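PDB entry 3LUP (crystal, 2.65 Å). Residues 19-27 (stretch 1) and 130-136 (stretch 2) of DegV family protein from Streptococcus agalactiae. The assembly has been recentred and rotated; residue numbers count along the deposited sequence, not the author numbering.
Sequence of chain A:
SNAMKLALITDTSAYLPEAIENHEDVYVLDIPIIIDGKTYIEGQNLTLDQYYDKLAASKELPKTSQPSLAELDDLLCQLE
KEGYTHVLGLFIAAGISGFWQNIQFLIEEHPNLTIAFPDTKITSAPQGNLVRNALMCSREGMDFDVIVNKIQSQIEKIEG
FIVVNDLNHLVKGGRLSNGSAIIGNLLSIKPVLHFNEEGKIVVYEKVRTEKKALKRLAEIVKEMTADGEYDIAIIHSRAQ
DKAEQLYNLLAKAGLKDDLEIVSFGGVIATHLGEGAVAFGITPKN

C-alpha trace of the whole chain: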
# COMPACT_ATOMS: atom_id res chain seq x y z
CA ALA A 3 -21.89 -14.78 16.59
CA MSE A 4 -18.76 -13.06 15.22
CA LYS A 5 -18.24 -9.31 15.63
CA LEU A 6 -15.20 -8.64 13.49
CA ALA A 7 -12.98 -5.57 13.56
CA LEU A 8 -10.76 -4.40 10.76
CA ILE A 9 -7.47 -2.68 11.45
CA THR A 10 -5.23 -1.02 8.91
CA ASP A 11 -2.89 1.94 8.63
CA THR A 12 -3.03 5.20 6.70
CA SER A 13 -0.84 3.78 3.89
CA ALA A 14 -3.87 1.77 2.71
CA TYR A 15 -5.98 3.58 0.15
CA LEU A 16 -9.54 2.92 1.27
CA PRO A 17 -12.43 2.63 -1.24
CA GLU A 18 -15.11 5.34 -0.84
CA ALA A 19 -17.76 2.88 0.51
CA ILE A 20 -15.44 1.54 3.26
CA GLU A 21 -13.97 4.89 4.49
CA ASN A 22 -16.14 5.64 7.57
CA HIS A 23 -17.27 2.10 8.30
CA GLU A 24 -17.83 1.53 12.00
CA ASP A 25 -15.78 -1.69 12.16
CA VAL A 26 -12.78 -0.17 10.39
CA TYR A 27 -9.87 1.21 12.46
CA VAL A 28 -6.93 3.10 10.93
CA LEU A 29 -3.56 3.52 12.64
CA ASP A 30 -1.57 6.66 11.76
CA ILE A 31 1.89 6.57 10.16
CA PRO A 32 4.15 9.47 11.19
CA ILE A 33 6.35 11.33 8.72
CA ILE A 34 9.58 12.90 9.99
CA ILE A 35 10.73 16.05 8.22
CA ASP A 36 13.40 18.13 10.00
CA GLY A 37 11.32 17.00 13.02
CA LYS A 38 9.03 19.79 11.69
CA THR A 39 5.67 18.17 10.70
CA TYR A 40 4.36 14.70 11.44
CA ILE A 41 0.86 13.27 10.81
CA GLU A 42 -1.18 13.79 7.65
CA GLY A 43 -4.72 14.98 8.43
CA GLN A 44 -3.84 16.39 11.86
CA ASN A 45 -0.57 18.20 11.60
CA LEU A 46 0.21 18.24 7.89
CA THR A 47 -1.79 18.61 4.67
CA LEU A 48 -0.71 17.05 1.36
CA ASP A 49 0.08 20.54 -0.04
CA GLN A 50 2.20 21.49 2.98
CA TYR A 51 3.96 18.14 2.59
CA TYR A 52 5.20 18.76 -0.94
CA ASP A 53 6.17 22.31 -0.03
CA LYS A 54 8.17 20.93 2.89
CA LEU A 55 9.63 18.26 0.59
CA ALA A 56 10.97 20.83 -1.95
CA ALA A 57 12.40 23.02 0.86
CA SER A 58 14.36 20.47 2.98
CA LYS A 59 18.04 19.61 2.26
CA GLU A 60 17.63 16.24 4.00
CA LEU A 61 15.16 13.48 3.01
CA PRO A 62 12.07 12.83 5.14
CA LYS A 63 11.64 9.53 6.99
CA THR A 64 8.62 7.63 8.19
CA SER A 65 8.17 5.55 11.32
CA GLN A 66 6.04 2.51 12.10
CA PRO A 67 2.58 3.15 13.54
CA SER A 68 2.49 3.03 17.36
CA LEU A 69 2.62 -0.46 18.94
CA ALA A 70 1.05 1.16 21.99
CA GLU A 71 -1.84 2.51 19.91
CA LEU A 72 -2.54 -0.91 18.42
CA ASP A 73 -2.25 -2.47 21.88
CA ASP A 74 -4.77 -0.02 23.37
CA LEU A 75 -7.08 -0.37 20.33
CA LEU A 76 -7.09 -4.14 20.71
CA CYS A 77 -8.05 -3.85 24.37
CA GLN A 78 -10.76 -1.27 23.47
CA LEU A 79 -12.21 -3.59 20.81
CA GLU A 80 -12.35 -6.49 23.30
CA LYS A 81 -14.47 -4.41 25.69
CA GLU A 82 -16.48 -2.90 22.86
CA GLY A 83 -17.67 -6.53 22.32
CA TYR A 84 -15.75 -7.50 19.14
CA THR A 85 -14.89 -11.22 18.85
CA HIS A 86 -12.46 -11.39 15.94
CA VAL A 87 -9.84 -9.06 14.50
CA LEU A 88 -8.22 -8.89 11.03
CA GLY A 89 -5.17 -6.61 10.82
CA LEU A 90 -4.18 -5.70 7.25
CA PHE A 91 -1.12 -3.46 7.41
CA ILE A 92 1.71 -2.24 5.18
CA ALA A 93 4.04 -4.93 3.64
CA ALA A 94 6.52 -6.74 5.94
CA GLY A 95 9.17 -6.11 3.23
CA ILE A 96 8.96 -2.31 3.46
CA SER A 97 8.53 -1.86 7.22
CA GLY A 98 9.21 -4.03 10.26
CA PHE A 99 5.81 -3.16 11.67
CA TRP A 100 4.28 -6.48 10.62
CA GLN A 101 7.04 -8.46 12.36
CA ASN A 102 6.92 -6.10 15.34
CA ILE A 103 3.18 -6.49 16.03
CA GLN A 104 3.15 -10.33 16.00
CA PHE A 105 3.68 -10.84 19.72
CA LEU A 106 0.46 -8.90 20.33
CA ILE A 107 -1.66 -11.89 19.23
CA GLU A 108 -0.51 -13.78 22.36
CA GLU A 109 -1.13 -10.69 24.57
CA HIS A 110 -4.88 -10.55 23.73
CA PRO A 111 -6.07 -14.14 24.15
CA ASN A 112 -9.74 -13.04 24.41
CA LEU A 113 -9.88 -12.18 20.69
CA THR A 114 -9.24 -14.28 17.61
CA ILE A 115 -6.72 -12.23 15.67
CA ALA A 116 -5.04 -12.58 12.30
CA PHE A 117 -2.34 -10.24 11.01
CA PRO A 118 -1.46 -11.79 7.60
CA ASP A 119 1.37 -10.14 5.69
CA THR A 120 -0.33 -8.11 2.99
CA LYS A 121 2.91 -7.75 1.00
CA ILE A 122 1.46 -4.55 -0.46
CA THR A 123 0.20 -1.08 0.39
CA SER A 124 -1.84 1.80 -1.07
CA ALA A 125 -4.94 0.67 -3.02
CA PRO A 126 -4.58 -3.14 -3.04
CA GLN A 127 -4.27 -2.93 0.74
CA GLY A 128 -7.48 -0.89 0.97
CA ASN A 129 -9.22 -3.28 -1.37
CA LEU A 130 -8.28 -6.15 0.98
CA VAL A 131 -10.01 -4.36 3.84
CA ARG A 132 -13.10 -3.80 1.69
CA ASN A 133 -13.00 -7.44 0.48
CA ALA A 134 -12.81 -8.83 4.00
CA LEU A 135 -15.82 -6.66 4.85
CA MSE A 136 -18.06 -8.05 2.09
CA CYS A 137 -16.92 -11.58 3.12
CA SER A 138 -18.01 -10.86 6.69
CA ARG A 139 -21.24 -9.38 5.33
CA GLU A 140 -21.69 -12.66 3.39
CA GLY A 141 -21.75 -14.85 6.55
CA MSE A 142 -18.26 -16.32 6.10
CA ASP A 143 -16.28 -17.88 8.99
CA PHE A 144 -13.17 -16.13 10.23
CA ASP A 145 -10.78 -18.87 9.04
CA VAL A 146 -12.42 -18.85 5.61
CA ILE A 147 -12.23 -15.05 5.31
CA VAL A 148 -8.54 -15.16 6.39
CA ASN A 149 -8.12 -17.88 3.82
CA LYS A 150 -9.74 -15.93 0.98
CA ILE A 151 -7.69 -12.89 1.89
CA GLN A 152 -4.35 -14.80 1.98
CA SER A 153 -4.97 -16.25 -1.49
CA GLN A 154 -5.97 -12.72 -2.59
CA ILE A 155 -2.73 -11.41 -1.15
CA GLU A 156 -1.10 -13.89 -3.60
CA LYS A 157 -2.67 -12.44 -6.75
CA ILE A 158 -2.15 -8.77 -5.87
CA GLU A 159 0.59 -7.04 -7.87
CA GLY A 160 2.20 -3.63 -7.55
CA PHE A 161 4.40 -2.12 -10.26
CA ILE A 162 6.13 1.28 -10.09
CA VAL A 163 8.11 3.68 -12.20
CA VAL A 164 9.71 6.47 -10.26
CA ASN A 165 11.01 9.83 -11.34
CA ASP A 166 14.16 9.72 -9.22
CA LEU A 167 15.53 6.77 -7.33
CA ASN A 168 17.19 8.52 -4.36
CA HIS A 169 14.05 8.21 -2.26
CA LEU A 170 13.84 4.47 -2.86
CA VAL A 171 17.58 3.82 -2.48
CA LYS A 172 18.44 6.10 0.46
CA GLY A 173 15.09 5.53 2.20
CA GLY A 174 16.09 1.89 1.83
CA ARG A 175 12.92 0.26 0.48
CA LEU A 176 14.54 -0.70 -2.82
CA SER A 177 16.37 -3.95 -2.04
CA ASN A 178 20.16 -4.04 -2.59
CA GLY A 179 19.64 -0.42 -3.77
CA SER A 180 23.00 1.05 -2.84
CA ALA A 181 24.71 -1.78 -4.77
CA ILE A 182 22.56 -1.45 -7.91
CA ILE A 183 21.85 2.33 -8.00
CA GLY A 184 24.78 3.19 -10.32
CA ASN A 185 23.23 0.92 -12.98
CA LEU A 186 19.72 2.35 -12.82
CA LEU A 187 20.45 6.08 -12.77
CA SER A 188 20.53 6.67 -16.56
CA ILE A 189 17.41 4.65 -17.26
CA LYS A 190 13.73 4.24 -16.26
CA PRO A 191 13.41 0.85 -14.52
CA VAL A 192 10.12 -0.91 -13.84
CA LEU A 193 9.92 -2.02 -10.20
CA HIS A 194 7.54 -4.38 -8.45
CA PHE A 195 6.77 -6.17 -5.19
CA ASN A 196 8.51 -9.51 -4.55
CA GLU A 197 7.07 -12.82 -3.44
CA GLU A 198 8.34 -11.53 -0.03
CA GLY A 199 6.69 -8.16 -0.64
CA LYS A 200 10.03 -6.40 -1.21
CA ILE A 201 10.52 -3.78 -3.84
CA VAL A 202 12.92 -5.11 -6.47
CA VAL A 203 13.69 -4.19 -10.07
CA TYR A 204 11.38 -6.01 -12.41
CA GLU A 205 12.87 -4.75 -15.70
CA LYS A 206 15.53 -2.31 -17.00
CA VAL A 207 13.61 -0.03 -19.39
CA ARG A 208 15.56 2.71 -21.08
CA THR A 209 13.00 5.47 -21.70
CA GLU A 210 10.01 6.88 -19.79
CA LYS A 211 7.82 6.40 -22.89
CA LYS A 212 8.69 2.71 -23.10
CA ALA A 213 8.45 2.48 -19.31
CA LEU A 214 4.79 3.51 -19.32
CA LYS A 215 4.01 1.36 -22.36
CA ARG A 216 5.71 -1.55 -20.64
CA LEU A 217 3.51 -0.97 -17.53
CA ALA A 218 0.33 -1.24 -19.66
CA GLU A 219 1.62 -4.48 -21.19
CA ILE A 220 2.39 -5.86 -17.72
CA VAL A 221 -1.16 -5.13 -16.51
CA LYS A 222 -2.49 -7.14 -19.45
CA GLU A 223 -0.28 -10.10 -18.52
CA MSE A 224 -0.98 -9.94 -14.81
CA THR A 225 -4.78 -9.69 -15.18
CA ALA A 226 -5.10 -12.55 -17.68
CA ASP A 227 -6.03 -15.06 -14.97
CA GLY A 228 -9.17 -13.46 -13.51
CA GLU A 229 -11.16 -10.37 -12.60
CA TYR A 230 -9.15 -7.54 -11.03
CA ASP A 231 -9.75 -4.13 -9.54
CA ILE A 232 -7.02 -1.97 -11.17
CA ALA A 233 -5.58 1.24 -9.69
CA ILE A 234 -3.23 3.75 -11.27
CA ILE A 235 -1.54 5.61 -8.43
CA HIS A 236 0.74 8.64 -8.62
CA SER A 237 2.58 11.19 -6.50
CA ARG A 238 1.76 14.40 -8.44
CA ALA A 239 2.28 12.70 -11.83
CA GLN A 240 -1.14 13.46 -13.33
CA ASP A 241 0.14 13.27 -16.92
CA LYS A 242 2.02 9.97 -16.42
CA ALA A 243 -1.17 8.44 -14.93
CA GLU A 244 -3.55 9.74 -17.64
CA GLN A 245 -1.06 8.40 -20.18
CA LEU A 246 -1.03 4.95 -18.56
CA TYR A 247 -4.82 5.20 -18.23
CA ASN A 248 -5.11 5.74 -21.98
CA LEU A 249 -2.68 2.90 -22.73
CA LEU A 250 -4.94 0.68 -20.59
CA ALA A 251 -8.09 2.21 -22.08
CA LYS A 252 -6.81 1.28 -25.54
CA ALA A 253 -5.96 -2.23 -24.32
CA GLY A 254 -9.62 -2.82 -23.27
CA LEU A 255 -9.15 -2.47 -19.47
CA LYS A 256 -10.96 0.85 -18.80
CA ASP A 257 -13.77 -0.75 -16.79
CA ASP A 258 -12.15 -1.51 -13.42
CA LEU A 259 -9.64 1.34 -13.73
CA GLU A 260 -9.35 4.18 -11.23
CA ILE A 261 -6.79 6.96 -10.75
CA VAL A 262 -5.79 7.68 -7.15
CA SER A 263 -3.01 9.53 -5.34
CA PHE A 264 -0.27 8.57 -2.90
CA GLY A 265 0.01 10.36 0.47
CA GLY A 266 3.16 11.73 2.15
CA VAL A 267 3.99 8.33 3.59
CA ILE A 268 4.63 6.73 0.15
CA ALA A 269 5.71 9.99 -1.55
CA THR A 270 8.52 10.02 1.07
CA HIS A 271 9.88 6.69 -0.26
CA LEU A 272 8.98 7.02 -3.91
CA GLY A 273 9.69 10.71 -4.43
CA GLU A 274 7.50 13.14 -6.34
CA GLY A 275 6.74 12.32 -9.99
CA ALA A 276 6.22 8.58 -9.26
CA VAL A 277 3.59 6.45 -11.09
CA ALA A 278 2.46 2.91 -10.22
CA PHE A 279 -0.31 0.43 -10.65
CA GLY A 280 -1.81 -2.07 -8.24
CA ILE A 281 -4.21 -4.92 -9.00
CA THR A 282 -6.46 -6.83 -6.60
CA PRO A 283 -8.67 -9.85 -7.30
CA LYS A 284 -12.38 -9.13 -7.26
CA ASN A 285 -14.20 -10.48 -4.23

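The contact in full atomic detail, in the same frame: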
# COMPACT_ATOMS: atom_id res chain seq x y z
N ALA A 19 -16.70 3.58 -0.25
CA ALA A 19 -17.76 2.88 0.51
C ALA A 19 -17.33 2.40 1.90
O ALA A 19 -18.16 2.31 2.81
CB ALA A 19 -18.32 1.70 -0.31
N ILE A 20 -16.04 2.11 2.04
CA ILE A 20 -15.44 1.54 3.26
C ILE A 20 -14.86 2.58 4.23
O ILE A 20 -14.75 2.32 5.43
CB ILE A 20 -14.38 0.45 2.88
CG1 ILE A 20 -15.08 -0.90 2.64
CG2 ILE A 20 -13.23 0.33 3.87
CD1 ILE A 20 -16.57 -0.98 3.00
N GLU A 21 -14.50 3.76 3.70
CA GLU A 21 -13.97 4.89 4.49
C GLU A 21 -14.42 4.91 5.97
O GLU A 21 -13.67 4.45 6.86
CB GLU A 21 -14.32 6.24 3.78
N ASN A 22 -15.64 5.39 6.21
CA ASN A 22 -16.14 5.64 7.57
C ASN A 22 -16.92 4.49 8.20
O ASN A 22 -17.81 4.72 9.03
CB ASN A 22 -17.06 6.87 7.58
CG ASN A 22 -16.32 8.17 7.32
OD1 ASN A 22 -15.08 8.24 7.42
ND2 ASN A 22 -17.07 9.20 6.98
N HIS A 23 -16.59 3.27 7.79
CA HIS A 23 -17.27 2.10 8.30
C HIS A 23 -16.94 1.96 9.78
O HIS A 23 -15.83 2.27 10.22
CB HIS A 23 -16.86 0.86 7.50
CG HIS A 23 -17.72 -0.34 7.76
ND1 HIS A 23 -17.61 -1.11 8.90
CD2 HIS A 23 -18.72 -0.90 7.03
CE1 HIS A 23 -18.49 -2.09 8.86
NE2 HIS A 23 -19.18 -1.99 7.74
N GLU A 24 -17.92 1.51 10.55
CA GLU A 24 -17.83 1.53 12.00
C GLU A 24 -16.97 0.40 12.58
O GLU A 24 -16.64 0.41 13.76
CB GLU A 24 -19.23 1.49 12.61
CG GLU A 24 -20.02 0.24 12.25
CD GLU A 24 -21.37 0.18 12.93
OE1 GLU A 24 -22.07 1.22 12.97
OE2 GLU A 24 -21.73 -0.91 13.42
N ASP A 25 -16.63 -0.58 11.74
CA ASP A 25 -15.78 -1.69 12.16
C ASP A 25 -14.37 -1.56 11.61
O ASP A 25 -13.55 -2.48 11.75
CB ASP A 25 -16.41 -3.02 11.75
CG ASP A 25 -17.76 -3.27 12.41
OD1 ASP A 25 -17.95 -2.84 13.58
OD2 ASP A 25 -18.63 -3.91 11.77
N VAL A 26 -14.07 -0.41 11.01
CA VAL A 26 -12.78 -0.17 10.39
C VAL A 26 -11.96 0.80 11.24
O VAL A 26 -12.40 1.89 11.54
CB VAL A 26 -12.92 0.33 8.92
CG1 VAL A 26 -11.58 0.71 8.33
CG2 VAL A 26 -13.56 -0.74 8.05
N TYR A 27 -10.77 0.37 11.66
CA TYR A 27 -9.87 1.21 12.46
C TYR A 27 -8.55 1.44 11.73
O TYR A 27 -7.96 0.50 11.17
CB TYR A 27 -9.67 0.60 13.85
CG TYR A 27 -10.99 0.41 14.57
CD1 TYR A 27 -11.45 1.36 15.48
CD2 TYR A 27 -11.80 -0.71 14.30
CE1 TYR A 27 -12.67 1.21 16.13
CE2 TYR A 27 -13.03 -0.88 14.93
CZ TYR A 27 -13.46 0.09 15.85
OH TYR A 27 -14.67 -0.08 16.49
N LEU A 130 -8.24 -4.99 0.08
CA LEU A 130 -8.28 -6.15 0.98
C LEU A 130 -9.22 -5.93 2.16
O LEU A 130 -9.98 -6.81 2.53
CB LEU A 130 -6.89 -6.52 1.49
CG LEU A 130 -5.98 -7.21 0.46
CD1 LEU A 130 -4.58 -7.36 1.04
CD2 LEU A 130 -6.54 -8.54 -0.01
N VAL A 131 -9.14 -4.74 2.74
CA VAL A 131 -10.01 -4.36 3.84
C VAL A 131 -11.46 -4.47 3.38
O VAL A 131 -12.24 -5.22 3.95
CB VAL A 131 -9.68 -2.93 4.32
CG1 VAL A 131 -10.69 -2.43 5.34
CG2 VAL A 131 -8.24 -2.87 4.88
N ARG A 132 -11.79 -3.73 2.33
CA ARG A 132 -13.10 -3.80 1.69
C ARG A 132 -13.55 -5.24 1.40
O ARG A 132 -14.68 -5.61 1.70
CB ARG A 132 -13.06 -2.96 0.42
CG ARG A 132 -14.40 -2.66 -0.20
CD ARG A 132 -14.85 -3.75 -1.16
NE ARG A 132 -13.79 -4.12 -2.09
CZ ARG A 132 -13.51 -3.45 -3.21
NH1 ARG A 132 -12.53 -3.87 -4.00
NH2 ARG A 132 -14.20 -2.36 -3.54
N ASN A 133 -12.68 -6.05 0.79
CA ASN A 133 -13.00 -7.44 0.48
C ASN A 133 -13.38 -8.23 1.72
O ASN A 133 -14.40 -8.92 1.74
CB ASN A 133 -11.84 -8.15 -0.25
CG ASN A 133 -11.64 -7.62 -1.64
OD1 ASN A 133 -12.34 -6.70 -2.07
ND2 ASN A 133 -10.67 -8.17 -2.36
N ALA A 134 -12.57 -8.11 2.77
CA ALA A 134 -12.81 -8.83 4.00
C ALA A 134 -14.16 -8.43 4.58
O ALA A 134 -14.86 -9.25 5.17
CB ALA A 134 -11.70 -8.58 5.00
N LEU A 135 -14.52 -7.17 4.40
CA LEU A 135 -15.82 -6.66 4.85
C LEU A 135 -17.01 -7.32 4.17
O LEU A 135 -17.93 -7.76 4.86
CB LEU A 135 -15.90 -5.14 4.68
CG LEU A 135 -15.76 -4.34 5.98
CD1 LEU A 135 -14.40 -4.49 6.60
CD2 LEU A 135 -16.06 -2.89 5.68
N MSE A 136 -16.98 -7.40 2.84
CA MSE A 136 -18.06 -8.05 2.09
C MSE A 136 -18.14 -9.56 2.42
O MSE A 136 -19.23 -10.13 2.41
CB MSE A 136 -17.92 -7.84 0.58
CG MSE A 136 -17.58 -6.44 0.08
SE MSE A 136 -17.07 -6.54 -1.85
CE MSE A 136 -18.84 -6.93 -2.62

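The most distinctive feature of this contact is a methyl group set squarely over an imidazole. Leu135 CD2 lies 3.7 Å from the centroid of the His23 ring and only 14° off the ring normal, the geometry of a CH-pi interaction over the face; the closest ring atom, His23 CD2, is 3.6 Å from Leu135 CD2. The ring is held from its own side of the interface: the backbone Asp25 N donates to His23 ND1 at 3.1 Å with an N-H...acceptor angle of 162°. This bond lies within the type I turn from His23 to Val26, whose backbone link, Val26 N to His23 O, measures 3.3 Å. The same turn therefore fixes the imidazole and brings Val26 to the start of its strand.

No hydrogen bond crosses between the stretches, so their direct contact rests on packing, with 258 Å² buried over both sides. Most of that area belongs to Leu135 and Ile20, which have 76 and 68 Å² covered by the other stretch. Leu135 CD2 is the common point of the cluster: besides the His23 ring it meets Ile20 CD1 at 3.3 Å, a tight approach for two methyl carbons, and Val26 CG2 at 4.1 Å. Branching at CG gives leucine two methyls: CD2 meets all three partners, and Leu135 CD1 also lies 4.1 Å from Val26 CG2. Its chi1 of -105° lies between wells, as does the chi2 of -8° in Ile20; at 2.65 Å such angles deserve caution.

One helical turn earlier, Val131 presents CG1 to Ile20 CG2 at 4.0 Å and to Val26 CG2 at 4.3 Å. Val131 and Leu135 point toward stretch 1 because they are four residues apart on the helix, a spacing confirmed by the bond from Leu135 N to Val131 O at 3.0 Å. The short valines bring their CG methyls together here with little reach, at looser distances than the 3.3 Å between Ile20 CD1 and Leu135 CD2, while isoleucine, with methyls on two branches, reaches both helix residues: CG2 meets Val131 and CD1 meets Leu135.

Arg132 contributes through its aliphatic stem. Arg132 CA is 6.0 Å from Ile20 CA, and Arg132 CG lies 3.4 Å from Ile20 CG1. CA-to-CB points sideways, and the end of the chain leads away, where Arg132 NE donates to Asn133 OD1 at 3.0 Å and 161°. Arginine thus offers methylenes to the apolar contact while its charged group stays outside it. Asn133 itself points away from stretch 1 and makes no contact with it.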